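Long-range contact in afamin (PDB 6FAK), which carries hydrophobic molecules in body fluids, binds vitamin E and keeps lipidated Wnt proteins soluble and active: residues Leu421-Leu426 against Thr526-Val531. Sequence-based numbering, arbitrary orientation.
Sequences LSTEEL and TDRFLV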
loop_
_atom_site.group_PDB
_atom_site.type_symbol
_atom_site.label_atom_id
_atom_site.label_comp_id
_atom_site.label_asym_id
_atom_site.label_seq_id
_atom_site.Cartn_x
_atom_site.Cartn_y
_atom_site.Cartn_z
ATOM N N LEU A 421 -14.756 -11.671 3.518
ATOM C CA LEU A 421 -13.679 -10.993 4.282
ATOM C C LEU A 421 -14.053 -10.770 5.733
ATOM O O LEU A 421 -15.204 -10.655 6.076
ATOM C CB LEU A 421 -13.323 -9.649 3.652
ATOM C CG LEU A 421 -12.787 -9.777 2.231
ATOM C CD1 LEU A 421 -12.581 -8.428 1.612
ATOM C CD2 LEU A 421 -11.523 -10.615 2.152
ATOM N N SER A 422 -13.068 -10.801 6.622
ATOM C CA SER A 422 -13.297 -10.438 8.006
ATOM C C SER A 422 -13.829 -8.979 8.091
ATOM O O SER A 422 -13.517 -8.088 7.279
ATOM C CB SER A 422 -12.032 -10.555 8.845
ATOM O OG SER A 422 -11.096 -9.575 8.472
ATOM N N THR A 423 -14.656 -8.776 9.107
ATOM C CA THR A 423 -15.109 -7.467 9.428
ATOM C C THR A 423 -13.979 -6.468 9.614
ATOM O O THR A 423 -14.097 -5.329 9.122
ATOM C CB THR A 423 -16.047 -7.520 10.668
ATOM O OG1 THR A 423 -17.213 -8.230 10.258
ATOM C CG2 THR A 423 -16.410 -6.148 11.124
ATOM N N GLU A 424 -12.894 -6.873 10.275
ATOM C CA GLU A 424 -11.766 -5.941 10.483
ATOM C C GLU A 424 -11.180 -5.496 9.152
ATOM O O GLU A 424 -10.869 -4.319 8.965
ATOM C CB GLU A 424 -10.621 -6.542 11.337
ATOM C CG GLU A 424 -10.899 -6.605 12.830
ATOM C CD GLU A 424 -11.351 -5.268 13.384
ATOM O OE1 GLU A 424 -12.539 -5.155 13.740
ATOM O OE2 GLU A 424 -10.554 -4.311 13.374
ATOM N N GLU A 425 -11.077 -6.425 8.208
ATOM C CA GLU A 425 -10.539 -6.099 6.889
ATOM C C GLU A 425 -11.469 -5.148 6.115
ATOM O O GLU A 425 -10.990 -4.209 5.485
ATOM C CB GLU A 425 -10.260 -7.374 6.051
ATOM C CG GLU A 425 -9.753 -7.018 4.656
ATOM C CD GLU A 425 -9.001 -8.123 3.939
ATOM O OE1 GLU A 425 -9.063 -9.324 4.331
ATOM O OE2 GLU A 425 -8.341 -7.743 2.946
ATOM N N LEU A 426 -12.771 -5.414 6.150
ATOM C CA LEU A 426 -13.745 -4.643 5.412
ATOM C C LEU A 426 -13.753 -3.214 5.944
ATOM O O LEU A 426 -13.835 -2.293 5.183
ATOM C CB LEU A 426 -15.173 -5.284 5.474
ATOM C CG LEU A 426 -15.316 -6.531 4.587
ATOM C CD1 LEU A 426 -16.437 -7.490 5.023
ATOM C CD2 LEU A 426 -15.455 -6.113 3.120
ATOM N N THR A 526 -18.404 1.735 15.426
ATOM C CA THR A 526 -19.535 2.028 14.542
ATOM C C THR A 526 -19.401 1.318 13.172
ATOM O O THR A 526 -20.374 0.746 12.659
ATOM C CB THR A 526 -19.645 3.536 14.342
ATOM O OG1 THR A 526 -19.915 4.121 15.620
ATOM C CG2 THR A 526 -20.768 3.923 13.332
ATOM N N ASP A 527 -18.180 1.359 12.630
ATOM C CA ASP A 527 -17.878 0.777 11.334
ATOM C C ASP A 527 -18.063 -0.747 11.372
ATOM O O ASP A 527 -18.633 -1.330 10.445
ATOM C CB ASP A 527 -16.480 1.177 10.871
ATOM C CG ASP A 527 -16.370 2.648 10.496
ATOM O OD1 ASP A 527 -17.356 3.421 10.501
ATOM O OD2 ASP A 527 -15.256 3.076 10.161
ATOM N N ARG A 528 -17.613 -1.369 12.451
ATOM C CA ARG A 528 -17.778 -2.806 12.615
ATOM C C ARG A 528 -19.201 -3.219 12.758
ATOM O O ARG A 528 -19.597 -4.235 12.200
ATOM C CB ARG A 528 -17.040 -3.375 13.812
ATOM C CG ARG A 528 -15.545 -3.261 13.766
ATOM C CD ARG A 528 -15.053 -3.875 15.074
ATOM N NE ARG A 528 -13.630 -3.688 15.248
ATOM C CZ ARG A 528 -13.017 -2.842 16.078
ATOM N NH1 ARG A 528 -13.718 -2.059 16.902
ATOM N NH2 ARG A 528 -11.685 -2.801 16.104
ATOM N N PHE A 529 -19.964 -2.419 13.487
ATOM C CA PHE A 529 -21.423 -2.645 13.604
ATOM C C PHE A 529 -22.109 -2.710 12.240
ATOM O O PHE A 529 -22.886 -3.655 11.945
ATOM C CB PHE A 529 -22.058 -1.578 14.542
ATOM C CG PHE A 529 -23.549 -1.641 14.606
ATOM C CD1 PHE A 529 -24.334 -0.942 13.687
ATOM C CD2 PHE A 529 -24.169 -2.383 15.583
ATOM C CE1 PHE A 529 -25.719 -1.021 13.707
ATOM C CE2 PHE A 529 -25.570 -2.489 15.609
ATOM C CZ PHE A 529 -26.346 -1.795 14.654
ATOM N N LEU A 530 -21.822 -1.710 11.405
ATOM C CA LEU A 530 -22.438 -1.640 10.080
ATOM C C LEU A 530 -22.088 -2.842 9.203
ATOM O O LEU A 530 -22.978 -3.416 8.561
ATOM C CB LEU A 530 -22.098 -0.363 9.372
ATOM C CG LEU A 530 -22.706 -0.215 7.982
ATOM C CD1 LEU A 530 -24.217 -0.358 7.873
ATOM C CD2 LEU A 530 -22.326 1.150 7.463
ATOM N N VAL A 531 -20.806 -3.225 9.214
ATOM C CA VAL A 531 -20.357 -4.343 8.453
ATOM C C VAL A 531 -21.038 -5.627 8.928
ATOM O O VAL A 531 -21.572 -6.378 8.094
ATOM C CB VAL A 531 -18.818 -4.445 8.406
ATOM C CG1 VAL A 531 -18.330 -5.769 7.825
ATOM C CG2 VAL A 531 -18.272 -3.294 7.583
#
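E424 and R528 meet through a salt bridge whose carboxylate comes up to the edge of the guanidinium, with the two planes 33° apart. E424 OE1 accepts from R528 NE at a modelled separation of 2.4 Å, too short to be taken literally, whereas E424 OE2 reaches R528 NH2 only in a weak bond of 3.3 Å. The E424 chain leaves its helix away from the partner and is bent at chi2 (-52°), which turns CD back toward the arginine; the R528 chain is extended from CG to NE.

Beside this ionic pair, T423 faces the second helix directly. Its methyl CG2, anti to the backbone N, packs 3.9 Å from R528 CB and 3.8 Å from V531 CG1, while OG1 lies 3.6 Å from that same V531 methyl. L426, one turn further on, adds its CD1 at 3.8 Å from V531 CG1, so a single valine branch is touched by both T423 and L426.

The polar end of T423 is occupied by N532 and K535, and E424 OE2 has a second cationic partner in R524, one turn before R528. S422 caps helix 423-440, its OG accepting from E425 N (3.2 Å); the helix packs on helix 521-536 in the third albumin domain. V427 of helix 423-440 and T415 of helix 376-417 also touch V531. The contact thus pairs buried L426 and V531, beside the partly exposed T423, with a partly exposed salt bridge, where two arginines probably favour an ionised E424.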